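Putative alpha-galactosidase/melibiase (Bacteroides fragilis, PDB 4OGZ) probably hydrolyses terminal, non-reducing alpha-D-galactose residues of alpha-D-galactosides, as a glycosyl hydrolase of family 27. Local coordinates at residues A125-N129 with G130-L134; R365-D369 with S370-I374; I396-D399 with H400-V403. All coordinates share one frame; numbering follows the deposited sequence.

Contact 1: A125-N129 with G130-L134; sequences AMVEN and GMRDL
M126 lies on the last turn of helix 116-128 and meets the chain just beyond the helix end. Its CG packs against M131 SE at 4.0 Å; both residues are selenomethionines. M126 O accepts from R132 N at 3.0 Å.

V127 and R132 run side by side, pointing the same way. V127 CG2 sits over one face of the guanidinium, toward its rim, 3.8 Å from R132 NE. R132 NE also donates to water 1 at 2.8 Å. This water lies in the guanidinium plane and can donate to V127 O and D133 OD2.

N129 closes an Asx turn. Its OD1 accepts from M131 N at 2.9 Å, with an N-H...O angle of 165°. The short reach follows from chi1 of 69°, which sets CG between the backbone N and the carbonyl carbon. G130 then leaves the helix with a positive phi of 106°.

R132 NH1 continues to R177 O, within the barrel. D133 OD1 makes a salt bridge with R39 and a hydrogen bond with Y32. M126 O is thus met by R132 N, V127 O by water 1, M131 N by N129 OD1. D133 and the R132-Y32 cation-pi contact tie this corner to the Ig-like domain.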
loop_
_atom_site.group_PDB
_atom_site.type_symbol
_atom_site.label_atom_id
_atom_site.label_comp_id
_atom_site.label_asym_id
_atom_site.label_seq_id
_atom_site.Cartn_x
_atom_site.Cartn_y
_atom_site.Cartn_z
ATOM N N ALA A 125 6.568 14.976 -6.719
ATOM C CA ALA A 125 7.700 14.483 -5.975
ATOM C C ALA A 125 7.896 13.002 -6.269
ATOM O O ALA A 125 9.005 12.546 -6.510
ATOM C CB ALA A 125 7.505 14.723 -4.495
HETATM N N MSE A 126 6.799 12.262 -6.291
HETATM C CA MSE A 126 6.840 10.809 -6.481
HETATM C C MSE A 126 7.291 10.467 -7.877
HETATM O O MSE A 126 7.977 9.449 -8.093
HETATM C CB MSE A 126 5.457 10.250 -6.164
HETATM C CG MSE A 126 5.280 10.025 -4.663
HETATM SE SE MSE A 126 3.372 9.794 -4.169
HETATM C CE MSE A 126 3.068 8.086 -5.073
ATOM N N VAL A 127 6.909 11.285 -8.850
ATOM C CA VAL A 127 7.448 11.148 -10.206
ATOM C C VAL A 127 8.967 11.266 -10.203
ATOM O O VAL A 127 9.661 10.470 -10.816
ATOM C CB VAL A 127 6.833 12.208 -11.132
ATOM C CG1 VAL A 127 7.657 12.386 -12.398
ATOM C CG2 VAL A 127 5.406 11.813 -11.460
ATOM N N GLU A 128 9.480 12.255 -9.483
ATOM C CA GLU A 128 10.849 12.664 -9.590
ATOM C C GLU A 128 11.774 11.987 -8.587
ATOM O O GLU A 128 12.977 11.998 -8.786
ATOM C CB GLU A 128 10.939 14.194 -9.378
ATOM C CG GLU A 128 10.329 15.029 -10.507
ATOM C CD GLU A 128 10.020 16.461 -10.104
ATOM O OE1 GLU A 128 10.679 16.988 -9.169
ATOM O OE2 GLU A 128 9.099 17.057 -10.712
ATOM N N ASN A 129 11.239 11.378 -7.527
ATOM C CA ASN A 129 12.102 10.927 -6.435
ATOM C C ASN A 129 12.339 9.440 -6.391
ATOM O O ASN A 129 12.982 8.980 -5.460
ATOM C CB ASN A 129 11.573 11.411 -5.067
ATOM C CG ASN A 129 10.274 10.731 -4.644
ATOM O OD1 ASN A 129 9.857 9.723 -5.201
ATOM N ND2 ASN A 129 9.625 11.304 -3.644
ATOM N N GLY A 130 11.808 8.683 -7.373
ATOM C CA GLY A 130 11.980 7.263 -7.358
ATOM C C GLY A 130 10.777 6.431 -6.973
ATOM O O GLY A 130 10.691 5.268 -7.388
HETATM N N MSE A 131 9.832 6.996 -6.216
HETATM C CA MSE A 131 8.723 6.186 -5.649
HETATM C C MSE A 131 7.803 5.663 -6.729
HETATM O O MSE A 131 7.402 4.487 -6.679
HETATM C CB MSE A 131 7.916 6.941 -4.583
HETATM C CG MSE A 131 8.820 7.253 -3.372
HETATM SE SE MSE A 131 7.793 8.319 -2.086
HETATM C CE MSE A 131 6.218 7.171 -1.799
ATOM N N ARG A 132 7.466 6.492 -7.720
ATOM C CA ARG A 132 6.617 6.002 -8.812
ATOM C C ARG A 132 7.260 4.834 -9.528
ATOM O O ARG A 132 6.578 3.885 -9.982
ATOM C CB ARG A 132 6.292 7.105 -9.822
ATOM C CG ARG A 132 5.256 6.716 -10.855
ATOM C CD ARG A 132 4.850 7.848 -11.763
ATOM N NE ARG A 132 5.915 8.206 -12.697
ATOM C CZ ARG A 132 5.734 8.725 -13.904
ATOM N NH1 ARG A 132 4.522 8.979 -14.373
ATOM N NH2 ARG A 132 6.779 9.015 -14.632
ATOM N N ASP A 133 8.575 4.875 -9.645
ATOM C CA ASP A 133 9.266 3.782 -10.364
ATOM C C ASP A 133 9.500 2.521 -9.534
ATOM O O ASP A 133 9.959 1.503 -10.069
ATOM C CB ASP A 133 10.557 4.335 -10.983
ATOM C CG ASP A 133 10.255 5.242 -12.140
ATOM O OD1 ASP A 133 9.637 4.729 -13.098
ATOM O OD2 ASP A 133 10.566 6.467 -12.091
ATOM N N LEU A 134 9.116 2.578 -8.257
ATOM C CA LEU A 134 9.043 1.408 -7.390
ATOM C C LEU A 134 7.637 0.969 -7.080
ATOM O O LEU A 134 7.418 0.011 -6.313
ATOM C CB LEU A 134 9.808 1.695 -6.086
ATOM C CG LEU A 134 11.298 1.901 -6.329
ATOM C CD1 LEU A 134 12.014 2.085 -5.005
ATOM C CD2 LEU A 134 11.944 0.737 -7.075
HETATM O O HOH W 1 8.699 8.750 -12.460
HETATM O O HOH W 2 9.986 7.665 -9.635
#

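Contact 2: R365-D369 with S370-I374; sequences RQMND and STLQI
At N368 the extended chain (psi 164°) turns into helix 369-375, where L372 N donates to N368 O at 3.0 Å and Q373 N donates to D369 O at 2.7 Å.

N368 is the N-cap. Its OD1 takes three hydrogen bonds. T371 N comes to N368 OD1 nearly along the C=O axis at 2.8 Å, the classic capping bond. S370 OG donates to N368 OD1 at 2.6 Å from one side of the amide plane. T371 OG1 donates to N368 OD1 from the other side, at 2.9 Å. Neither hydroxyl lies on a lone pair. The amide is brought round by chi1 of 59°, which folds CG back over the start of the helix. In place of the direct return bond of a capping box, water 3 accepts from N368 N and donates to T371 OG1 at 2.8 Å.

M367, a selenomethionine, precedes the cap. It crosses L372 at about a right angle, and its CE touches L372 CD2 at 3.5 Å. This pairing of N' (M367) with N4 (L372) is a hydrophobic staple. M367 SE also rests on T371 CG2 at 3.8 Å. M367 also touches N129, M131 and N362. S370 packs on N341 of helix 341-353.

Three donors fix the rotation of the N368 amide and hold both hydroxyls to it. The positive end of the helix dipole probably favours the oxygen placed there. The polar cap and the apolar staple together anchor the first turn to the incoming chain.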
loop_
_atom_site.group_PDB
_atom_site.type_symbol
_atom_site.label_atom_id
_atom_site.label_comp_id
_atom_site.label_asym_id
_atom_site.label_seq_id
_atom_site.Cartn_x
_atom_site.Cartn_y
_atom_site.Cartn_z
ATOM N N ARG A 365 7.498 15.052 -0.302
ATOM C CA ARG A 365 8.120 16.162 -1.044
ATOM C C ARG A 365 9.554 16.434 -0.596
ATOM O O ARG A 365 10.314 17.041 -1.303
ATOM C CB ARG A 365 7.285 17.429 -0.927
ATOM C CG ARG A 365 5.898 17.313 -1.551
ATOM C CD ARG A 365 4.974 18.456 -1.165
ATOM N NE ARG A 365 5.022 18.722 0.261
ATOM C CZ ARG A 365 4.477 19.777 0.846
ATOM N NH1 ARG A 365 3.808 20.682 0.141
ATOM N NH2 ARG A 365 4.590 19.927 2.154
ATOM N N GLN A 366 9.924 15.979 0.583
ATOM C CA GLN A 366 11.260 16.217 1.080
ATOM C C GLN A 366 11.618 15.152 2.072
ATOM O O GLN A 366 10.953 15.010 3.098
ATOM C CB GLN A 366 11.306 17.580 1.746
ATOM C CG GLN A 366 12.457 17.806 2.723
ATOM C CD GLN A 366 12.658 19.282 3.020
ATOM O OE1 GLN A 366 11.892 19.858 3.786
ATOM N NE2 GLN A 366 13.662 19.910 2.391
HETATM N N MSE A 367 12.645 14.379 1.755
HETATM C CA MSE A 367 13.027 13.227 2.557
HETATM C C MSE A 367 14.494 13.185 2.781
HETATM O O MSE A 367 15.274 13.528 1.904
HETATM C CB MSE A 367 12.595 11.984 1.760
HETATM C CG MSE A 367 11.157 11.655 2.082
HETATM SE SE MSE A 367 10.592 9.998 1.198
HETATM C CE MSE A 367 10.687 10.654 -0.651
ATOM N N ASN A 368 14.916 12.737 3.951
ATOM C CA ASN A 368 16.355 12.546 4.152
ATOM C C ASN A 368 16.783 11.188 3.586
ATOM O O ASN A 368 15.941 10.338 3.307
ATOM C CB ASN A 368 16.760 12.735 5.620
ATOM C CG ASN A 368 16.062 11.775 6.566
ATOM O OD1 ASN A 368 15.860 10.617 6.245
ATOM N ND2 ASN A 368 15.718 12.258 7.760
ATOM N N ASP A 369 18.084 11.016 3.398
ATOM C CA ASP A 369 18.625 9.803 2.790
ATOM C C ASP A 369 18.253 8.553 3.556
ATOM O O ASP A 369 18.010 7.517 2.940
ATOM C CB ASP A 369 20.158 9.869 2.718
ATOM C CG ASP A 369 20.661 11.028 1.875
ATOM O OD1 ASP A 369 19.902 11.551 1.021
ATOM O OD2 ASP A 369 21.831 11.405 2.066
ATOM N N SER A 370 18.254 8.643 4.888
ATOM C CA SER A 370 17.904 7.522 5.754
ATOM C C SER A 370 16.462 7.074 5.494
ATOM O O SER A 370 16.207 5.878 5.392
ATOM C CB SER A 370 18.157 7.855 7.221
ATOM O OG SER A 370 17.432 8.986 7.607
ATOM N N THR A 371 15.539 8.014 5.316
ATOM C CA THR A 371 14.164 7.668 4.939
ATOM C C THR A 371 14.082 7.069 3.529
ATOM O O THR A 371 13.406 6.048 3.296
ATOM C CB THR A 371 13.259 8.901 4.992
ATOM O OG1 THR A 371 13.196 9.390 6.337
ATOM C CG2 THR A 371 11.851 8.567 4.501
ATOM N N LEU A 372 14.759 7.713 2.582
ATOM C CA LEU A 372 14.825 7.201 1.204
ATOM C C LEU A 372 15.419 5.799 1.126
ATOM O O LEU A 372 15.004 4.967 0.326
ATOM C CB LEU A 372 15.667 8.134 0.348
ATOM C CG LEU A 372 15.076 9.480 -0.057
ATOM C CD1 LEU A 372 16.194 10.357 -0.626
ATOM C CD2 LEU A 372 13.928 9.298 -1.044
ATOM N N GLN A 373 16.401 5.552 1.968
ATOM C CA GLN A 373 17.051 4.268 2.050
ATOM C C GLN A 373 16.064 3.186 2.441
ATOM O O GLN A 373 16.314 2.027 2.178
ATOM C CB GLN A 373 18.143 4.277 3.105
ATOM C CG GLN A 373 18.987 3.019 3.203
ATOM C CD GLN A 373 19.940 2.836 2.031
ATOM O OE1 GLN A 373 20.192 3.762 1.257
ATOM N NE2 GLN A 373 20.490 1.632 1.906
ATOM N N ILE A 374 15.032 3.541 3.195
ATOM C CA ILE A 374 14.045 2.551 3.618
ATOM C C ILE A 374 12.951 2.412 2.551
ATOM O O ILE A 374 12.724 1.323 2.023
ATOM C CB ILE A 374 13.432 2.940 4.969
ATOM C CG1 ILE A 374 14.523 2.889 6.070
ATOM C CG2 ILE A 374 12.264 2.029 5.289
ATOM C CD1 ILE A 374 14.164 3.619 7.347
HETATM O O HOH W 3 12.717 12.121 5.895
#

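Contact 3: I396-D399 with H400-V403; sequences IRAD and HYDV
Y401 chi1 of 67° turns the ring back over its own backbone and brings a face of it against A398 CB, across the turn of a beta hairpin. Strands 393-397 and 401-407 form this hairpin in the C-terminal beta-sandwich domain. D399 and H400 are the corner of a type I turn. A398 N donates to Y401 O at 2.8 Å, the last ladder bond before the turn.

Beyond the turn, I396 and V403 are an antiparallel hydrogen-bonded pair. V403 N donates to I396 O at 2.9 Å, and I396 N returns a longer bond to V403 O at 3.3 Å. I396 CB and V403 CB are 4.1 Å apart on one sheet face. I396 CG2 approaches Y401 CE1 as well.

R397 and D402 are the non-hydrogen-bonded pair, on the other face. R397 CG passes D402 OD1 at 3.6 Å, but their charged ends part. R397 NE makes a salt bridge with E301 of helix 296-303, in the barrel domain. D402 OD1 makes one with R420, which also binds the carbonyls of A398 and D399.

The ring is met face on in a CH-pi contact: A398 CB stands 3.5 Å from the centroid of the Y401 ring, 15° off its normal.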
loop_
_atom_site.group_PDB
_atom_site.type_symbol
_atom_site.label_atom_id
_atom_site.label_comp_id
_atom_site.label_asym_id
_atom_site.label_seq_id
_atom_site.Cartn_x
_atom_site.Cartn_y
_atom_site.Cartn_z
ATOM N N ILE A 396 7.662 -18.065 14.780
ATOM C CA ILE A 396 8.163 -18.154 16.107
ATOM C C ILE A 396 8.022 -16.778 16.766
ATOM O O ILE A 396 8.551 -15.802 16.243
ATOM C CB ILE A 396 9.648 -18.506 16.151
ATOM C CG1 ILE A 396 9.886 -19.851 15.459
ATOM C CG2 ILE A 396 10.132 -18.572 17.588
ATOM C CD1 ILE A 396 11.324 -20.278 15.442
ATOM N N ARG A 397 7.270 -16.703 17.868
ATOM C CA ARG A 397 7.223 -15.484 18.721
ATOM C C ARG A 397 7.926 -15.821 20.017
ATOM O O ARG A 397 7.341 -16.436 20.907
ATOM C CB ARG A 397 5.803 -15.006 18.977
ATOM C CG ARG A 397 5.755 -13.660 19.719
ATOM C CD ARG A 397 4.430 -13.393 20.422
ATOM N NE ARG A 397 4.433 -12.038 20.976
ATOM C CZ ARG A 397 5.022 -11.689 22.123
ATOM N NH1 ARG A 397 5.641 -12.602 22.873
ATOM N NH2 ARG A 397 5.000 -10.416 22.534
ATOM N N ALA A 398 9.222 -15.498 20.101
ATOM C CA ALA A 398 10.007 -15.878 21.255
ATOM C C ALA A 398 9.810 -14.771 22.238
ATOM O O ALA A 398 9.017 -13.879 21.987
ATOM C CB ALA A 398 11.493 -16.073 20.906
ATOM N N ASP A 399 10.496 -14.811 23.366
ATOM C CA ASP A 399 10.319 -13.721 24.352
ATOM C C ASP A 399 10.886 -12.374 23.866
ATOM O O ASP A 399 10.301 -11.333 24.124
ATOM C CB ASP A 399 10.916 -14.109 25.707
ATOM C CG ASP A 399 9.861 -14.651 26.661
ATOM O OD1 ASP A 399 8.680 -14.837 26.235
ATOM O OD2 ASP A 399 10.211 -14.849 27.844
ATOM N N HIS A 400 11.985 -12.412 23.115
ATOM C CA HIS A 400 12.674 -11.201 22.687
ATOM C C HIS A 400 12.711 -10.963 21.185
ATOM O O HIS A 400 13.152 -9.906 20.743
ATOM C CB HIS A 400 14.106 -11.268 23.188
ATOM C CG HIS A 400 14.205 -11.326 24.670
ATOM N ND1 HIS A 400 15.256 -11.933 25.321
ATOM C CD2 HIS A 400 13.363 -10.878 25.634
ATOM C CE1 HIS A 400 15.055 -11.856 26.625
ATOM N NE2 HIS A 400 13.911 -11.226 26.837
ATOM N N TYR A 401 12.284 -11.938 20.392
ATOM C CA TYR A 401 12.407 -11.803 18.971
ATOM C C TYR A 401 11.339 -12.594 18.311
ATOM O O TYR A 401 10.738 -13.464 18.915
ATOM C CB TYR A 401 13.799 -12.315 18.492
ATOM C CG TYR A 401 14.009 -13.802 18.663
ATOM C CD1 TYR A 401 13.511 -14.689 17.730
ATOM C CD2 TYR A 401 14.674 -14.321 19.776
ATOM C CE1 TYR A 401 13.646 -16.040 17.884
ATOM C CE2 TYR A 401 14.833 -15.695 19.936
ATOM C CZ TYR A 401 14.311 -16.546 18.988
ATOM O OH TYR A 401 14.449 -17.916 19.094
ATOM N N ASP A 402 11.173 -12.311 17.041
ATOM C CA ASP A 402 10.299 -13.029 16.156
ATOM C C ASP A 402 11.085 -13.588 14.997
ATOM O O ASP A 402 12.097 -13.038 14.579
ATOM C CB ASP A 402 9.302 -12.102 15.493
ATOM C CG ASP A 402 8.304 -11.494 16.428
ATOM O OD1 ASP A 402 8.138 -11.941 17.580
ATOM O OD2 ASP A 402 7.636 -10.539 15.970
ATOM N N VAL A 403 10.560 -14.662 14.430
ATOM C CA VAL A 403 10.972 -15.094 13.138
ATOM C C VAL A 403 9.708 -15.175 12.283
ATOM O O VAL A 403 8.765 -15.848 12.658
ATOM C CB VAL A 403 11.698 -16.438 13.208
ATOM C CG1 VAL A 403 12.038 -16.907 11.807
ATOM C CG2 VAL A 403 12.964 -16.314 14.057
#

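Overall arrangement
The contacts come in series along the chain. Contacts 1 and 2 belong to the TIM-barrel domain; their centres are 12 Å apart. Contact 1 ends helix 116-128 before strand 138-140, and contact 2 starts helix 369-375 after strand 358-360. They touch through M367, whose SE-bound methyl CE lies 4.0 Å from M131 SE, and A125 CB packs 3.8 Å from R365 CA. They join the chain around neighbouring strands 102-105 and 358-360, where the barrel's beginning and end meet. Contact 3 is the first hairpin of the C-terminal sandwich. Its nearest atoms are about 17 Å from contact 2 and about 24 Å from contact 1. Contacts 1 and 3 each link the barrel to a different flanking domain.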